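Long-range contacts in protein CsuE (Acinetobacter baumannii, PDB 6FJY), which forms the tip adhesion subunit of archaic chaperone-usher Csu pili, held here by its chaperone CsuC before assembly, and probably mediates attachment during biofilm formation: residues V218-L224 / D304-Q309; I247-S251 / N260-S264. All coordinates share one frame; numbering follows the deposited sequence.

Contact 1 of 2, residues V218-L224 / D304-Q309; sequences VSLNNGL and DTVTVQ
Leu-220 and Val-308 are neighbours on one face of the sheet, CD2 of the leucine 3.5 Å from CG2 of the valine. Val-218 extends this row, meeting Val-308 CG1 through its own CG1, while Val-306 CG1 reaches back to Leu-220 CB; branched aliphatic residues suit this buried face, which Met-206 also covers. Ser-219 and Gln-309 turn to the other face and form an antiparallel hydrogen-bonded pair, Ser-219 N to Gln-309 O at 2.8 Å and Gln-309 N to Ser-219 O at 2.7 Å.

Beyond one more backbone bond, from Asn-221 N to Thr-307 O, the strand pairing passes to side chains. Asn-221 holds CG between its backbone N and carbonyl carbon (chi1 76°), bringing OD1 to 2.6 Å from Thr-307 N. Gly-223 N reaches Asn-221 OD1 at 3.1 Å from the opposite face of the amide, closing an Asx turn; neither donor lies on a lone pair. Gly-223, with positive phi, lets the chain pass close to Asp-304, whose OD1 takes Leu-224 N at 2.7 Å through its syn lone pair, while OD2 is hydrogen-bonded to Tyr-245 OH.

Strand 304-309 also pairs in parallel with a CsuC strand, consistent with donor-strand complementation. The Asn-221 amide oxygen thus stands in for a backbone carbonyl where strand 217-220 ends, and the Asp-304 carboxylate anchors the loop, at Leu-224 N, to the strand the chaperone borders.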
loop_
_atom_site.group_PDB
_atom_site.type_symbol
_atom_site.label_atom_id
_atom_site.label_comp_id
_atom_site.label_asym_id
_atom_site.label_seq_id
_atom_site.Cartn_x
_atom_site.Cartn_y
_atom_site.Cartn_z
ATOM N N VAL D 218 5.726 -17.174 -6.170
ATOM C CA VAL D 218 6.582 -16.785 -7.282
ATOM C C VAL D 218 6.397 -17.812 -8.384
ATOM O O VAL D 218 6.663 -19.002 -8.187
ATOM C CB VAL D 218 8.059 -16.697 -6.867
ATOM C CG1 VAL D 218 8.860 -16.016 -7.948
ATOM C CG2 VAL D 218 8.209 -15.962 -5.563
ATOM N N SER D 219 5.956 -17.355 -9.549
ATOM C CA SER D 219 5.792 -18.222 -10.707
ATOM C C SER D 219 6.609 -17.686 -11.880
ATOM O O SER D 219 6.915 -16.488 -11.971
ATOM C CB SER D 219 4.325 -18.346 -11.110
ATOM O OG SER D 219 3.570 -18.961 -10.084
ATOM N N LEU D 220 6.958 -18.598 -12.783
ATOM C CA LEU D 220 7.672 -18.262 -14.009
ATOM C C LEU D 220 6.884 -18.800 -15.192
ATOM O O LEU D 220 6.446 -19.955 -15.180
ATOM C CB LEU D 220 9.097 -18.836 -14.021
ATOM C CG LEU D 220 10.090 -18.423 -12.924
ATOM C CD1 LEU D 220 11.449 -19.023 -13.225
ATOM C CD2 LEU D 220 10.200 -16.919 -12.778
ATOM N N ASN D 221 6.694 -17.956 -16.203
ATOM C CA ASN D 221 5.982 -18.358 -17.406
ATOM C C ASN D 221 6.901 -19.233 -18.259
ATOM O O ASN D 221 7.958 -19.686 -17.813
ATOM C CB ASN D 221 5.473 -17.128 -18.155
ATOM C CG ASN D 221 6.571 -16.399 -18.911
ATOM O OD1 ASN D 221 7.744 -16.460 -18.555
ATOM N ND2 ASN D 221 6.183 -15.700 -19.960
ATOM N N ASN D 222 6.499 -19.478 -19.506
ATOM C CA ASN D 222 7.281 -20.259 -20.451
ATOM C C ASN D 222 7.994 -19.386 -21.478
ATOM O O ASN D 222 8.409 -19.884 -22.529
ATOM C CB ASN D 222 6.386 -21.282 -21.145
ATOM C CG ASN D 222 5.892 -22.353 -20.196
ATOM O OD1 ASN D 222 6.565 -22.692 -19.225
ATOM N ND2 ASN D 222 4.715 -22.895 -20.476
ATOM N N GLY D 223 8.134 -18.095 -21.198
ATOM C CA GLY D 223 8.930 -17.226 -22.041
ATOM C C GLY D 223 8.225 -16.795 -23.314
ATOM O O GLY D 223 7.011 -16.942 -23.488
ATOM N N LEU D 224 9.027 -16.249 -24.226
ATOM C CA LEU D 224 8.517 -15.711 -25.481
ATOM C C LEU D 224 8.460 -16.742 -26.594
ATOM O O LEU D 224 7.703 -16.552 -27.554
ATOM C CB LEU D 224 9.378 -14.533 -25.946
ATOM C CG LEU D 224 9.607 -13.437 -24.908
ATOM C CD1 LEU D 224 10.479 -12.321 -25.472
ATOM C CD2 LEU D 224 8.271 -12.895 -24.413
ATOM N N ASP D 304 15.736 -15.150 -24.480
ATOM C CA ASP D 304 14.337 -15.287 -24.105
ATOM C C ASP D 304 14.067 -14.384 -22.912
ATOM O O ASP D 304 14.981 -13.981 -22.190
ATOM C CB ASP D 304 13.968 -16.736 -23.767
ATOM C CG ASP D 304 12.464 -16.981 -23.826
ATOM O OD1 ASP D 304 11.746 -16.151 -24.439
ATOM O OD2 ASP D 304 12.002 -17.994 -23.253
ATOM N N THR D 305 12.796 -14.078 -22.697
ATOM C CA THR D 305 12.393 -13.256 -21.562
ATOM C C THR D 305 11.297 -13.987 -20.795
ATOM O O THR D 305 10.209 -14.227 -21.330
ATOM C CB THR D 305 11.930 -11.874 -22.022
ATOM O OG1 THR D 305 12.922 -11.315 -22.890
ATOM C CG2 THR D 305 11.755 -10.956 -20.832
ATOM N N VAL D 306 11.594 -14.349 -19.552
ATOM C CA VAL D 306 10.670 -15.089 -18.700
ATOM C C VAL D 306 9.967 -14.109 -17.775
ATOM O O VAL D 306 10.612 -13.255 -17.151
ATOM C CB VAL D 306 11.406 -16.172 -17.894
ATOM C CG1 VAL D 306 10.471 -16.787 -16.868
ATOM C CG2 VAL D 306 11.948 -17.243 -18.819
ATOM N N THR D 307 8.643 -14.228 -17.696
ATOM C CA THR D 307 7.851 -13.405 -16.797
ATOM C C THR D 307 7.899 -14.010 -15.398
ATOM O O THR D 307 7.510 -15.165 -15.200
ATOM C CB THR D 307 6.414 -13.298 -17.309
ATOM O OG1 THR D 307 6.399 -12.600 -18.560
ATOM C CG2 THR D 307 5.546 -12.537 -16.321
ATOM N N VAL D 308 8.434 -13.249 -14.445
ATOM C CA VAL D 308 8.396 -13.595 -13.028
ATOM C C VAL D 308 7.118 -13.003 -12.441
ATOM O O VAL D 308 6.981 -11.780 -12.339
ATOM C CB VAL D 308 9.622 -13.069 -12.273
ATOM C CG1 VAL D 308 9.582 -13.566 -10.829
ATOM C CG2 VAL D 308 10.914 -13.481 -12.953
ATOM N N GLN D 309 6.183 -13.864 -12.057
ATOM C CA GLN D 309 4.947 -13.426 -11.415
ATOM C C GLN D 309 5.076 -13.556 -9.903
ATOM O O GLN D 309 5.453 -14.618 -9.394
ATOM C CB GLN D 309 3.747 -14.230 -11.907
ATOM C CG GLN D 309 2.428 -13.727 -11.354
ATOM C CD GLN D 309 1.252 -14.529 -11.854
ATOM O OE1 GLN D 309 1.301 -15.757 -11.906
ATOM N NE2 GLN D 309 0.187 -13.839 -12.231
#

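Contact 2 of 2, residues I247-S251 / N260-S264; sequences IFKNS and NERWS
NZ of Lys-249 reaches across and donates a hydrogen bond to Arg-262 O, 3.1 Å away. It approaches 31° out of the carbonyl plane. The lysine is almost fully extended beyond CG (chi2 -176°), a shape that lets its chain span two backbones whose nearest CA atoms, those of Lys-249 and Trp-263, are 8.7 Å apart.

On the way its methylenes run along one face of the Trp-263 indole, the lysine chain and the indole running antiparallel to each other. Lys-249 CB stands over the six-membered ring of Trp-263 in a CH-pi contact, 4.2 Å from the centroid, and Lys-249 CD follows at 4.1 Å above the plane, nearer the ring's margin. Lysine suits this place because its aliphatic part can lie on an aromatic surface while its charged end reaches a carbonyl. Lys-249 NZ is 5.1 Å from the centroid of the Trp-263 five-membered ring, too long for more than a weak cation-pi attraction.

Asn-250 meets the far end of the indole at its edge: Asn-250 OD1 lies in the ring plane, 3.7 Å from Trp-263 CH2, and the amide stands at 89° to the ring. ND2 lies on the lysine's side of that plane, and OD1 probably gains a weak attraction from the slightly positive C-H rim.

Trp-256 and Tyr-283 pack edge-to-face with Trp-263, adding to an aromatic cluster. The contact joins the end of strand 242-249, which pairs with strand 279-289, to the start of short strand 263-264, which pairs with 217-220, bridging two strands not paired with each other.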
loop_
_atom_site.group_PDB
_atom_site.type_symbol
_atom_site.label_atom_id
_atom_site.label_comp_id
_atom_site.label_asym_id
_atom_site.label_seq_id
_atom_site.Cartn_x
_atom_site.Cartn_y
_atom_site.Cartn_z
ATOM N N ILE D 247 14.315 -24.184 -16.458
ATOM C CA ILE D 247 14.787 -23.620 -15.202
ATOM C C ILE D 247 14.382 -24.568 -14.083
ATOM O O ILE D 247 13.259 -25.086 -14.077
ATOM C CB ILE D 247 14.206 -22.211 -14.956
ATOM C CG1 ILE D 247 14.628 -21.231 -16.052
ATOM C CG2 ILE D 247 14.629 -21.682 -13.604
ATOM C CD1 ILE D 247 13.937 -19.906 -15.925
ATOM N N PHE D 248 15.284 -24.784 -13.130
ATOM C CA PHE D 248 15.047 -25.761 -12.078
ATOM C C PHE D 248 15.321 -25.155 -10.711
ATOM O O PHE D 248 16.304 -24.430 -10.534
ATOM C CB PHE D 248 15.895 -27.020 -12.319
ATOM C CG PHE D 248 15.523 -27.745 -13.579
ATOM C CD1 PHE D 248 16.232 -27.550 -14.751
ATOM C CD2 PHE D 248 14.422 -28.583 -13.601
ATOM C CE1 PHE D 248 15.864 -28.201 -15.917
ATOM C CE2 PHE D 248 14.050 -29.237 -14.757
ATOM C CZ PHE D 248 14.770 -29.047 -15.915
ATOM N N LYS D 249 14.450 -25.473 -9.747
ATOM C CA LYS D 249 14.617 -25.010 -8.371
ATOM C C LYS D 249 15.886 -25.602 -7.769
ATOM O O LYS D 249 16.146 -26.800 -7.908
ATOM C CB LYS D 249 13.409 -25.406 -7.518
ATOM C CG LYS D 249 12.024 -25.039 -8.070
ATOM C CD LYS D 249 10.927 -25.409 -7.058
ATOM C CE LYS D 249 9.548 -25.474 -7.710
ATOM N NZ LYS D 249 8.465 -25.889 -6.752
ATOM N N ASN D 250 16.678 -24.753 -7.109
ATOM C CA ASN D 250 17.918 -25.139 -6.412
ATOM C C ASN D 250 18.770 -25.965 -7.377
ATOM O O ASN D 250 18.938 -25.556 -8.534
ATOM C CB ASN D 250 17.563 -25.819 -5.094
ATOM C CG ASN D 250 16.703 -24.942 -4.187
ATOM O OD1 ASN D 250 17.052 -23.797 -3.876
ATOM N ND2 ASN D 250 15.563 -25.479 -3.768
ATOM N N SER D 251 19.321 -27.107 -6.955
ATOM C CA SER D 251 20.084 -27.990 -7.835
ATOM C C SER D 251 19.309 -29.257 -8.188
ATOM O O SER D 251 19.910 -30.304 -8.432
ATOM C CB SER D 251 21.420 -28.372 -7.198
ATOM O OG SER D 251 22.238 -27.237 -6.958
ATOM N N ASN D 260 1.037 -25.592 -10.501
ATOM C CA ASN D 260 1.554 -26.575 -9.561
ATOM C C ASN D 260 3.074 -26.542 -9.448
ATOM O O ASN D 260 3.630 -27.261 -8.613
ATOM C CB ASN D 260 1.081 -27.972 -9.977
ATOM C CG ASN D 260 -0.348 -27.969 -10.523
ATOM O OD1 ASN D 260 -0.823 -26.960 -11.051
ATOM N ND2 ASN D 260 -1.034 -29.100 -10.396
ATOM N N GLU D 261 3.748 -25.725 -10.261
ATOM C CA GLU D 261 5.201 -25.595 -10.248
ATOM C C GLU D 261 5.669 -24.272 -9.651
ATOM O O GLU D 261 6.846 -23.920 -9.791
ATOM C CB GLU D 261 5.760 -25.742 -11.663
ATOM C CG GLU D 261 5.536 -27.102 -12.283
ATOM C CD GLU D 261 5.972 -27.142 -13.728
ATOM O OE1 GLU D 261 6.274 -26.066 -14.286
ATOM O OE2 GLU D 261 6.014 -28.245 -14.307
ATOM N N ARG D 262 4.778 -23.535 -8.990
ATOM C CA ARG D 262 5.139 -22.265 -8.382
ATOM C C ARG D 262 6.006 -22.505 -7.149
ATOM O O ARG D 262 6.338 -23.641 -6.789
ATOM C CB ARG D 262 3.886 -21.473 -8.027
ATOM C CG ARG D 262 2.969 -22.179 -7.051
ATOM C CD ARG D 262 1.654 -21.438 -6.867
ATOM N NE ARG D 262 0.753 -22.164 -5.972
ATOM C CZ ARG D 262 -0.471 -21.760 -5.645
ATOM N NH1 ARG D 262 -0.955 -20.625 -6.137
ATOM N NH2 ARG D 262 -1.208 -22.492 -4.824
ATOM N N TRP D 263 6.382 -21.409 -6.493
ATOM C CA TRP D 263 7.299 -21.460 -5.360
ATOM C C TRP D 263 6.806 -20.456 -4.335
ATOM O O TRP D 263 6.795 -19.250 -4.601
ATOM C CB TRP D 263 8.725 -21.145 -5.806
ATOM C CG TRP D 263 9.802 -21.654 -4.907
ATOM C CD1 TRP D 263 9.660 -22.109 -3.636
ATOM C CD2 TRP D 263 11.198 -21.764 -5.221
ATOM N NE1 TRP D 263 10.878 -22.497 -3.128
ATOM C CE2 TRP D 263 11.842 -22.294 -4.079
ATOM C CE3 TRP D 263 11.965 -21.461 -6.350
ATOM C CZ2 TRP D 263 13.222 -22.532 -4.034
ATOM C CZ3 TRP D 263 13.342 -21.691 -6.305
ATOM C CH2 TRP D 263 13.954 -22.224 -5.156
ATOM N N SER D 264 6.383 -20.948 -3.173
ATOM C CA SER D 264 5.855 -20.072 -2.143
ATOM C C SER D 264 6.987 -19.552 -1.274
ATOM O O SER D 264 8.049 -20.167 -1.176
ATOM C CB SER D 264 4.828 -20.803 -1.277
ATOM O OG SER D 264 5.462 -21.687 -0.377
#

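The two contacts lie about 12 Å apart, centre to centre, within the Spore Coat Protein U domain range, far from the middle of the elongated chain. Contact 2 is nested inside the loop that contact 1 closes: strand 217-220 comes first, then 242-249 and 263-264, and 302-311 last. Strand 217-220 links them, pairing with 302-311 on one side and with 263-264 on the other; Val-218 N lies 2.8 Å from Trp-263 O, a probable hydrogen bond. Leu-220 also packs on Ile-247, joining strands 217-220 and 242-249 through side chains. The chaperone-bound strand of contact 1 is therefore connected, through strand 217-220, to the tryptophan of contact 2.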